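Side-chain contacts in SAHS4 (PDB 5Z4G), which probably acts as a secreted, heat-soluble molecular shield for a tardigrade under water-deficient conditions, and binds zinc ions: residues Glu36-Phe41 and Ala53-Lys58; Leu63-Glu68 and Tyr74-Ser79; Leu141-Thr146 and Gly152-Lys157. All coordinates share one frame; numbering follows the deposited sequence. Where two conformers were deposited one is given.

How the contacts relate
SAHS4 illustrates how a fatty-acid-binding-protein-like barrel is held together by contacts of quite different kinds. Along the chain they follow in series: contact 1 between helix 38-44 and the loop after helix 49-52, then the hairpins of contact 2 (strands 62-66 and 74-79) and contact 3 (strands 140-147 and 150-159). Contacts 2 and 3 belong to the same antiparallel sheet, with strand 26-30 between them, their centres about 16 Å apart. Contact 1, centred about 12 Å from contact 3, rests on its strands with both segments, F41 on F145 and Y55 on R154. Contact 2, which carries one of the zinc sites, lies on the opposite side of the chain's centre from contact 1, about 23 Å between centres.

Contact 1: residues Glu36-Phe41 and Ala53-Lys58; sequences ENWEAF and ALYNGK
W38 reaches across to Y55 with the benzo end of its indole, and this one aromatic meeting carries most of a small contact. The backbones stay well apart, with the CA atoms of W38 and Y55 separated by 9.3 Å, so side chains alone span the distance. With CG of W38 opposite the backbone N (chi1 -173°), the indole is carried out from the first turn of helix 38-44 toward the loop. The tight part is where W38 CZ2 meets Y55 CB at 3.8 Å and W38 CH2 comes equally near Y55 CD2. The ring planes are inclined obliquely, at 61°, and the two side chains cross at about a right angle.

On the NE1 side of the indole the contact thins out. Here N56 only borders the ring, with little surface covered and no bond made, and the buried NE1 has no hydrogen-bond partner in the model. Elsewhere, W38 also packs on F145, and Y55 on F80 and R154, which ties both halves of the contact to the barrel beneath. Two short helices between the first strand, 26-30, and the second, 62-66, are the hallmark of the fatty-acid-binding-protein fold, where they form a helix-turn-helix lid; W38 and Y55 join the first of these helices to the loop leaving the second.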
loop_
_atom_site.group_PDB
_atom_site.type_symbol
_atom_site.label_atom_id
_atom_site.label_comp_id
_atom_site.label_asym_id
_atom_site.label_seq_id
_atom_site.Cartn_x
_atom_site.Cartn_y
_atom_site.Cartn_z
ATOM N N GLU A 36 9.641 -7.856 -6.253
ATOM C CA GLU A 36 9.954 -8.238 -7.629
ATOM C C GLU A 36 10.108 -6.981 -8.479
ATOM O O GLU A 36 9.290 -6.056 -8.382
ATOM C CB GLU A 36 8.861 -9.134 -8.207
ATOM C CG GLU A 36 9.280 -10.579 -8.437
ATOM C CD GLU A 36 8.371 -11.312 -9.416
ATOM O OE1 GLU A 36 8.044 -12.488 -9.151
ATOM O OE2 GLU A 36 7.979 -10.722 -10.448
ATOM N N ASN A 37 11.181 -6.947 -9.277
ATOM C CA ASN A 37 11.513 -5.815 -10.151
ATOM C C ASN A 37 11.853 -4.503 -9.399
ATOM O O ASN A 37 11.783 -3.411 -9.972
ATOM C CB ASN A 37 10.397 -5.602 -11.195
ATOM C CG ASN A 37 10.906 -5.004 -12.490
ATOM O OD1 ASN A 37 12.026 -5.281 -12.921
ATOM N ND2 ASN A 37 10.072 -4.193 -13.131
ATOM N N TRP A 38 12.240 -4.623 -8.128
ATOM C CA TRP A 38 12.563 -3.468 -7.283
ATOM C C TRP A 38 13.623 -2.534 -7.856
ATOM O O TRP A 38 13.437 -1.314 -7.822
ATOM C CB TRP A 38 12.967 -3.917 -5.876
ATOM C CG TRP A 38 13.161 -2.801 -4.877
ATOM C CD1 TRP A 38 14.308 -2.510 -4.196
ATOM C CD2 TRP A 38 12.180 -1.843 -4.441
ATOM N NE1 TRP A 38 14.105 -1.438 -3.358
ATOM C CE2 TRP A 38 12.810 -1.011 -3.483
ATOM C CE3 TRP A 38 10.829 -1.608 -4.761
ATOM C CZ2 TRP A 38 12.139 0.050 -2.847
ATOM C CZ3 TRP A 38 10.158 -0.549 -4.127
ATOM C CH2 TRP A 38 10.818 0.261 -3.176
ATOM N N GLU A 39 14.718 -3.104 -8.379
ATOM C CA GLU A 39 15.815 -2.308 -8.938
ATOM C C GLU A 39 15.317 -1.390 -10.053
ATOM O O GLU A 39 15.584 -0.187 -10.024
ATOM C CB GLU A 39 16.981 -3.181 -9.429
ATOM C CG GLU A 39 18.287 -2.403 -9.583
ATOM C CD GLU A 39 19.342 -3.104 -10.429
ATOM O OE1 GLU A 39 20.520 -3.081 -10.025
ATOM O OE2 GLU A 39 19.013 -3.662 -11.497
ATOM N N ALA A 40 14.575 -1.962 -11.002
ATOM C CA ALA A 40 13.995 -1.207 -12.118
ATOM C C ALA A 40 12.984 -0.146 -11.659
ATOM O O ALA A 40 12.968 0.961 -12.208
ATOM C CB ALA A 40 13.359 -2.150 -13.136
ATOM N N PHE A 41 12.162 -0.487 -10.657
ATOM C CA PHE A 41 11.168 0.441 -10.098
ATOM C C PHE A 41 11.812 1.629 -9.396
ATOM O O PHE A 41 11.387 2.763 -9.597
ATOM C CB PHE A 41 10.174 -0.269 -9.161
ATOM C CG PHE A 41 9.091 0.640 -8.622
ATOM C CD1 PHE A 41 7.935 0.886 -9.366
ATOM C CD2 PHE A 41 9.230 1.266 -7.378
ATOM C CE1 PHE A 41 6.937 1.733 -8.883
ATOM C CE2 PHE A 41 8.238 2.112 -6.887
ATOM C CZ PHE A 41 7.089 2.349 -7.641
ATOM N N ALA A 53 15.672 2.694 1.741
ATOM C CA ALA A 53 16.115 2.092 3.003
ATOM C C ALA A 53 15.017 1.335 3.759
ATOM O O ALA A 53 15.308 0.363 4.462
ATOM C CB ALA A 53 16.732 3.158 3.899
ATOM N N LEU A 54 13.768 1.774 3.608
ATOM C CA LEU A 54 12.644 1.155 4.316
ATOM C C LEU A 54 12.217 -0.191 3.742
ATOM O O LEU A 54 11.481 -0.935 4.393
ATOM C CB LEU A 54 11.440 2.110 4.414
ATOM C CG LEU A 54 11.381 3.182 5.517
ATOM C CD1 LEU A 54 11.994 2.727 6.839
ATOM C CD2 LEU A 54 11.988 4.500 5.068
ATOM N N TYR A 55 12.697 -0.498 2.536
ATOM C CA TYR A 55 12.356 -1.738 1.836
ATOM C C TYR A 55 13.577 -2.618 1.559
ATOM O O TYR A 55 13.442 -3.750 1.091
ATOM C CB TYR A 55 11.561 -1.425 0.557
ATOM C CG TYR A 55 10.352 -0.548 0.822
ATOM C CD1 TYR A 55 9.168 -1.091 1.337
ATOM C CD2 TYR A 55 10.401 0.831 0.587
ATOM C CE1 TYR A 55 8.063 -0.289 1.597
ATOM C CE2 TYR A 55 9.301 1.643 0.842
ATOM C CZ TYR A 55 8.136 1.079 1.345
ATOM O OH TYR A 55 7.045 1.879 1.599
ATOM N N ASN A 56 14.763 -2.092 1.864
ATOM C CA ASN A 56 16.013 -2.845 1.771
ATOM C C ASN A 56 16.440 -3.373 3.143
ATOM O O ASN A 56 16.242 -2.708 4.167
ATOM C CB ASN A 56 17.124 -1.982 1.153
ATOM C CG ASN A 56 16.938 -1.763 -0.345
ATOM O OD1 ASN A 56 16.770 -0.631 -0.802
ATOM N ND2 ASN A 56 16.973 -2.845 -1.114
ATOM N N GLY A 57 17.015 -4.574 3.153
ATOM C CA GLY A 57 17.520 -5.194 4.378
ATOM C C GLY A 57 16.499 -6.027 5.130
ATOM O O GLY A 57 15.545 -6.541 4.542
ATOM N N LYS A 58 16.707 -6.150 6.440
ATOM C CA LYS A 58 15.831 -6.944 7.309
ATOM C C LYS A 58 14.527 -6.236 7.698
ATOM O O LYS A 58 13.674 -6.845 8.343
ATOM C CB LYS A 58 16.584 -7.401 8.566
ATOM C CG LYS A 58 17.475 -8.620 8.349
ATOM C CD LYS A 58 18.003 -9.192 9.659
ATOM C CE LYS A 58 19.355 -8.603 10.039
ATOM N NZ LYS A 58 19.940 -9.290 11.225
#

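Contact 2: residues Leu63-Glu68 and Tyr74-Ser79; sequences LKYWKE and YHVQTS. With ZN (zinc ion), chain C.
W66 and H75 face each other as a hydrogen-bonded pair of antiparallel strands, and the way the indole is laid down organises the face that these two share. W66 CG sits between the backbone N and the carbonyl carbon (chi1 75°), a rotation that folds the ring back across the neighbouring strand. H75 CB then lies over the centre of the six-membered ring, 3.3 Å from its centroid, in a CH-pi contact. The imidazole runs on nearly parallel to the indole, the planes 13° apart, but is slid so far along that the rings barely overlap. K64 CE lies over the opposite face of W66, toward its rim, and Q77 CB meets the indole edge in the ring plane. Without the indole, as with an alanine here, H75 CB loses the surface beneath it, which is likely to leave a gap between K64, H75 and Q77 and a less firmly backed imidazole.

The zinc ion is gripped by H75 NE2 at 2.1 Å and E68 OE2 at 2.3 Å, the carboxylate and imidazole planes standing 58° apart. Nearby, K67 lays its aliphatic chain on Y74: CD is centred over the ring, 3.5 Å from its centroid, and NZ makes an off-centre cation-pi contact at 4.0 Å from the same centroid. On the face bearing Y65 and V76, the methyl CG2 of V76 rests over the Y65 ring, 3.9 Å from its centroid. The whole is an antiparallel beta-hairpin whose loop and flanking residues supply the four protein ligands, E68, E71, H73 and H75, of a six-coordinate zinc site completed by two waters.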
loop_
_atom_site.group_PDB
_atom_site.type_symbol
_atom_site.label_atom_id
_atom_site.label_comp_id
_atom_site.label_asym_id
_atom_site.label_seq_id
_atom_site.Cartn_x
_atom_site.Cartn_y
_atom_site.Cartn_z
ATOM N N LEU A 63 1.173 -4.131 7.406
ATOM C CA LEU A 63 0.063 -3.429 6.805
ATOM C C LEU A 63 -1.233 -3.960 7.404
ATOM O O LEU A 63 -1.425 -5.168 7.496
ATOM C CB LEU A 63 0.126 -3.677 5.303
ATOM C CG LEU A 63 -0.968 -3.240 4.366
ATOM C CD1 LEU A 63 -1.152 -1.739 4.441
ATOM C CD2 LEU A 63 -0.517 -3.668 2.977
ATOM N N LYS A 64 -2.123 -3.063 7.822
ATOM C CA LYS A 64 -3.404 -3.494 8.379
ATOM C C LYS A 64 -4.544 -2.709 7.752
ATOM O O LYS A 64 -4.503 -1.485 7.726
ATOM C CB LYS A 64 -3.418 -3.352 9.913
ATOM C CG LYS A 64 -4.647 -3.977 10.578
ATOM C CD LYS A 64 -4.450 -4.196 12.063
ATOM C CE LYS A 64 -4.931 -3.020 12.887
ATOM N NZ LYS A 64 -5.388 -3.473 14.231
ATOM N N TYR A 65 -5.551 -3.429 7.255
ATOM C CA TYR A 65 -6.795 -2.834 6.746
ATOM C C TYR A 65 -7.942 -3.391 7.558
ATOM O O TYR A 65 -8.002 -4.603 7.777
ATOM C CB TYR A 65 -7.017 -3.212 5.269
ATOM C CG TYR A 65 -6.131 -2.490 4.292
ATOM C CD1 TYR A 65 -6.436 -1.189 3.886
ATOM C CD2 TYR A 65 -5.016 -3.118 3.731
ATOM C CE1 TYR A 65 -5.640 -0.516 2.966
ATOM C CE2 TYR A 65 -4.211 -2.452 2.811
ATOM C CZ TYR A 65 -4.524 -1.152 2.443
ATOM O OH TYR A 65 -3.718 -0.489 1.558
ATOM N N TRP A 66 -8.856 -2.527 8.003
ATOM C CA TRP A 66 -10.027 -2.992 8.748
ATOM C C TRP A 66 -11.231 -2.089 8.552
ATOM O O TRP A 66 -11.100 -0.936 8.113
ATOM C CB TRP A 66 -9.706 -3.229 10.236
ATOM C CG TRP A 66 -9.547 -2.017 11.117
ATOM C CD1 TRP A 66 -10.474 -1.515 12.000
ATOM C CD2 TRP A 66 -8.368 -1.217 11.283
ATOM N NE1 TRP A 66 -9.957 -0.428 12.667
ATOM C CE2 TRP A 66 -8.665 -0.227 12.261
ATOM C CE3 TRP A 66 -7.100 -1.215 10.680
ATOM C CZ2 TRP A 66 -7.735 0.749 12.651
ATOM C CZ3 TRP A 66 -6.169 -0.239 11.072
ATOM C CH2 TRP A 66 -6.495 0.723 12.052
ATOM N N LYS A 67 -12.402 -2.643 8.847
ATOM C CA LYS A 67 -13.663 -1.934 8.759
ATOM C C LYS A 67 -14.457 -2.280 10.005
ATOM O O LYS A 67 -14.676 -3.457 10.295
ATOM C CB LYS A 67 -14.414 -2.379 7.498
ATOM C CG LYS A 67 -15.813 -1.797 7.332
ATOM C CD LYS A 67 -15.830 -0.601 6.408
ATOM C CE LYS A 67 -17.251 -0.138 6.148
ATOM N NZ LYS A 67 -17.404 0.495 4.807
ATOM N N GLU A 68 -14.870 -1.268 10.754
ATOM C CA GLU A 68 -15.819 -1.529 11.842
ATOM C C GLU A 68 -17.261 -1.453 11.347
ATOM O O GLU A 68 -17.601 -0.593 10.527
ATOM C CB GLU A 68 -15.583 -0.676 13.094
ATOM C CG GLU A 68 -15.531 0.825 12.892
ATOM C CD GLU A 68 -14.132 1.397 13.004
ATOM O OE1 GLU A 68 -13.232 0.700 13.523
ATOM O OE2 GLU A 68 -13.939 2.555 12.569
ATOM N N TYR A 74 -13.154 2.895 5.865
ATOM C CA TYR A 74 -12.152 1.880 6.168
ATOM C C TYR A 74 -10.987 2.516 6.886
ATOM O O TYR A 74 -10.757 3.719 6.748
ATOM C CB TYR A 74 -11.637 1.227 4.868
ATOM C CG TYR A 74 -12.676 0.380 4.191
ATOM C CD1 TYR A 74 -13.610 0.943 3.314
ATOM C CD2 TYR A 74 -12.764 -0.990 4.466
ATOM C CE1 TYR A 74 -14.592 0.160 2.725
ATOM C CE2 TYR A 74 -13.729 -1.781 3.870
ATOM C CZ TYR A 74 -14.641 -1.204 2.999
ATOM O OH TYR A 74 -15.613 -1.973 2.403
ATOM N N HIS A 75 -10.248 1.707 7.636
ATOM C CA HIS A 75 -9.007 2.146 8.263
ATOM C C HIS A 75 -7.816 1.402 7.689
ATOM O O HIS A 75 -7.917 0.228 7.311
ATOM C CB HIS A 75 -9.052 1.878 9.755
ATOM C CG HIS A 75 -9.881 2.856 10.524
ATOM N ND1 HIS A 75 -9.344 3.981 11.110
ATOM C CD2 HIS A 75 -11.205 2.882 10.801
ATOM C CE1 HIS A 75 -10.304 4.663 11.709
ATOM N NE2 HIS A 75 -11.443 4.016 11.539
ATOM N N VAL A 76 -6.686 2.098 7.649
ATOM C CA VAL A 76 -5.411 1.519 7.239
ATOM C C VAL A 76 -4.332 1.991 8.200
ATOM O O VAL A 76 -4.337 3.145 8.639
ATOM C CB VAL A 76 -5.046 1.832 5.755
ATOM C CG1 VAL A 76 -5.022 3.339 5.484
ATOM C CG2 VAL A 76 -3.721 1.177 5.345
ATOM N N GLN A 77 -3.419 1.082 8.518
ATOM C CA GLN A 77 -2.272 1.386 9.332
ATOM C C GLN A 77 -1.083 0.654 8.749
ATOM O O GLN A 77 -1.171 -0.544 8.453
ATOM C CB GLN A 77 -2.521 0.956 10.779
ATOM C CG GLN A 77 -1.380 1.246 11.735
ATOM C CD GLN A 77 -1.609 0.593 13.074
ATOM O OE1 GLN A 77 -1.505 -0.629 13.211
ATOM N NE2 GLN A 77 -1.930 1.402 14.074
ATOM N N THR A 78 0.009 1.386 8.534
ATOM C CA THR A 78 1.273 0.775 8.154
ATOM C C THR A 78 2.317 1.136 9.190
ATOM O O THR A 78 2.317 2.239 9.743
ATOM C CB THR A 78 1.785 1.200 6.757
ATOM O OG1 THR A 78 1.986 2.614 6.720
ATOM C CG2 THR A 78 0.822 0.799 5.672
ATOM N N SER A 79 3.191 0.185 9.465
ATOM C CA SER A 79 4.319 0.427 10.355
ATOM C C SER A 79 5.539 -0.299 9.844
ATOM O O SER A 79 5.430 -1.304 9.134
ATOM C CB SER A 79 3.995 0.026 11.796
ATOM O OG SER A 79 3.645 -1.338 11.892
HETATM ZN ZN ZN C . -13.266 4.705 12.231
HETATM O O HOH W 1 -12.693 6.703 12.571
HETATM O O HOH W 2 -12.538 4.353 14.405
#

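Contact 3: residues Leu141-Thr146 and Gly152-Lys157; sequences LEQTFT and GKRWYK
Two first torsions bring Q143 and Y156 together: Q143 has CG turned away from its backbone N (chi1 178°), while Y156 CG lies opposite the carbonyl carbon (chi1 -63°). The extended Q143 chain carries its amide along the face to the hydroxyl of Y156, two residues beyond its strand partner R154. Both belong to the antiparallel beta-hairpin of the last two strands of a fatty-acid-binding-protein-like barrel. The Y156 hydroxyl donates to Q143 OE1 at 2.7 Å, approaching from above the amide plane by 42°, whereas OE1 itself lies in the plane of the phenol ring at its edge. The same hydroxyl accepts a hydrogen bond from R154 NH1 at 3.2 Å and is thus held from two directions. T61 OG1 also takes a bond from R154 NH1, and Q143 NE2 is bonded to Y134 OH. R154 and Y156 are spaced as in the Arg-X-Tyr motif that receives the carboxylate in fatty-acid-binding proteins, although no such role is established here.

L141 lies beside Y156 on this face, its CD2 3.7 Å from Y156 CD1. With no CB on G152, the F145 ring can lie against the backbone, G152 O over its centre and G152 CA in a CH-pi contact 4.1 Å from its centroid. On the reverse face E142 lies alongside its partner W155, with E142 CG 3.5 Å from W155 NE1 in one of the two conformers of W155, and reaches diagonally to K153: E142 OE1 rests against K153 CD at 3.4 Å, but remains 4.1 Å from K153 NZ, beyond salt-bridge range.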
loop_
_atom_site.group_PDB
_atom_site.type_symbol
_atom_site.label_atom_id
_atom_site.label_comp_id
_atom_site.label_asym_id
_atom_site.label_seq_id
_atom_site.Cartn_x
_atom_site.Cartn_y
_atom_site.Cartn_z
ATOM N N LEU A 141 -1.086 -12.100 0.230
ATOM C CA LEU A 141 -1.430 -10.852 -0.449
ATOM C C LEU A 141 -0.318 -10.443 -1.402
ATOM O O LEU A 141 0.867 -10.457 -1.037
ATOM C CB LEU A 141 -1.716 -9.733 0.565
ATOM C CG LEU A 141 -2.209 -8.382 -0.001
ATOM C CD1 LEU A 141 -3.231 -7.763 0.943
ATOM C CD2 LEU A 141 -1.055 -7.433 -0.273
ATOM N N GLU A 142 -0.709 -10.086 -2.628
ATOM C CA GLU A 142 0.205 -9.503 -3.609
ATOM C C GLU A 142 -0.121 -8.020 -3.759
ATOM O O GLU A 142 -1.264 -7.659 -4.041
ATOM C CB GLU A 142 0.095 -10.220 -4.973
ATOM C CG GLU A 142 1.198 -9.861 -5.979
ATOM C CD GLU A 142 1.110 -10.605 -7.315
ATOM O OE1 GLU A 142 1.679 -10.110 -8.313
ATOM O OE2 GLU A 142 0.481 -11.682 -7.394
ATOM N N GLN A 143 0.884 -7.177 -3.560
ATOM C CA GLN A 143 0.775 -5.730 -3.742
ATOM C C GLN A 143 1.551 -5.363 -5.006
ATOM O O GLN A 143 2.766 -5.509 -5.059
ATOM C CB GLN A 143 1.335 -5.009 -2.512
ATOM C CG GLN A 143 1.337 -3.484 -2.587
ATOM C CD GLN A 143 2.187 -2.840 -1.498
ATOM O OE1 GLN A 143 3.248 -3.353 -1.136
ATOM N NE2 GLN A 143 1.742 -1.697 -0.993
ATOM N N THR A 144 0.837 -4.924 -6.027
ATOM C CA THR A 144 1.449 -4.573 -7.299
ATOM C C THR A 144 1.442 -3.054 -7.376
ATOM O O THR A 144 0.440 -2.428 -7.058
ATOM C CB THR A 144 0.659 -5.227 -8.463
ATOM O OG1 THR A 144 0.600 -6.644 -8.261
ATOM C CG2 THR A 144 1.295 -4.975 -9.814
ATOM N N PHE A 145 2.554 -2.449 -7.779
ATOM C CA PHE A 145 2.626 -0.991 -7.876
ATOM C C PHE A 145 3.308 -0.568 -9.163
ATOM O O PHE A 145 4.369 -1.096 -9.509
ATOM C CB PHE A 145 3.304 -0.360 -6.644
ATOM C CG PHE A 145 4.497 -1.116 -6.137
ATOM C CD1 PHE A 145 4.340 -2.136 -5.189
ATOM C CD2 PHE A 145 5.785 -0.793 -6.569
ATOM C CE1 PHE A 145 5.441 -2.827 -4.706
ATOM C CE2 PHE A 145 6.882 -1.488 -6.089
ATOM C CZ PHE A 145 6.710 -2.502 -5.160
ATOM N N THR A 146 2.685 0.378 -9.863
ATOM C CA THR A 146 3.195 0.857 -11.145
ATOM C C THR A 146 3.346 2.363 -11.094
ATOM O O THR A 146 2.414 3.061 -10.693
ATOM C CB THR A 146 2.260 0.450 -12.301
ATOM O OG1 THR A 146 2.077 -0.972 -12.274
ATOM C CG2 THR A 146 2.833 0.876 -13.679
ATOM N N GLY A 152 6.443 -2.958 -9.931
ATOM C CA GLY A 152 7.016 -3.812 -8.902
ATOM C C GLY A 152 5.929 -4.625 -8.223
ATOM O O GLY A 152 4.757 -4.278 -8.289
ATOM N N LYS A 153 6.311 -5.724 -7.583
ATOM C CA LYS A 153 5.343 -6.569 -6.880
ATOM C C LYS A 153 5.930 -6.997 -5.556
ATOM O O LYS A 153 7.057 -7.478 -5.490
ATOM C CB LYS A 153 4.957 -7.802 -7.713
ATOM C CG LYS A 153 4.395 -7.504 -9.097
ATOM C CD LYS A 153 4.279 -8.753 -9.952
ATOM C CE LYS A 153 3.812 -8.408 -11.361
ATOM N NZ LYS A 153 3.303 -9.609 -12.085
ATOM N N ARG A 154 5.161 -6.803 -4.496
ATOM C CA ARG A 154 5.567 -7.234 -3.165
ATOM C C ARG A 154 4.552 -8.194 -2.575
ATOM O O ARG A 154 3.336 -8.008 -2.732
ATOM C CB ARG A 154 5.709 -6.030 -2.255
ATOM C CG ARG A 154 6.579 -6.295 -1.059
ATOM C CD ARG A 154 6.650 -5.058 -0.223
ATOM N NE ARG A 154 7.772 -5.135 0.696
ATOM C CZ ARG A 154 7.890 -4.386 1.782
ATOM N NH1 ARG A 154 6.927 -3.529 2.105
ATOM N NH2 ARG A 154 8.955 -4.520 2.557
ATOM N N TRP A 155 5.054 -9.215 -1.883
ATOM C CA TRP A 155 4.198 -10.212 -1.246
ATOM C C TRP A 155 4.198 -10.099 0.268
ATOM O O TRP A 155 5.215 -9.763 0.883
ATOM C CB TRP A 155 4.592 -11.629 -1.673
ATOM C CG TRP A 155 4.264 -11.906 -3.112
ATOM C CD1 TRP A 155 3.130 -12.496 -3.594
ATOM C CD2 TRP A 155 5.065 -11.581 -4.255
ATOM N NE1 TRP A 155 3.177 -12.568 -4.969
ATOM C CE2 TRP A 155 4.353 -12.015 -5.401
ATOM C CE3 TRP A 155 6.320 -10.973 -4.424
ATOM C CZ2 TRP A 155 4.853 -11.860 -6.701
ATOM C CZ3 TRP A 155 6.820 -10.818 -5.723
ATOM C CH2 TRP A 155 6.082 -11.261 -6.842
ATOM N N TYR A 156 3.032 -10.380 0.847
ATOM C CA TYR A 156 2.813 -10.334 2.294
ATOM C C TYR A 156 2.125 -11.611 2.742
ATOM O O TYR A 156 1.389 -12.225 1.962
ATOM C CB TYR A 156 1.894 -9.164 2.676
ATOM C CG TYR A 156 2.417 -7.779 2.362
ATOM C CD1 TYR A 156 2.425 -7.286 1.045
ATOM C CD2 TYR A 156 2.866 -6.937 3.381
ATOM C CE1 TYR A 156 2.910 -6.029 0.760
ATOM C CE2 TYR A 156 3.361 -5.669 3.105
ATOM C CZ TYR A 156 3.361 -5.214 1.788
ATOM O OH TYR A 156 3.824 -3.952 1.452
ATOM N N LYS A 157 2.354 -11.982 4.002
ATOM C CA LYS A 157 1.675 -13.099 4.660
ATOM C C LYS A 157 0.743 -12.552 5.713
ATOM O O LYS A 157 1.095 -11.600 6.421
ATOM C CB LYS A 157 2.695 -14.036 5.331
ATOM C CG LYS A 157 3.548 -14.870 4.385
ATOM C CD LYS A 157 2.762 -15.882 3.554
ATOM C CE LYS A 157 2.296 -17.101 4.334
ATOM N NZ LYS A 157 1.683 -18.109 3.421
#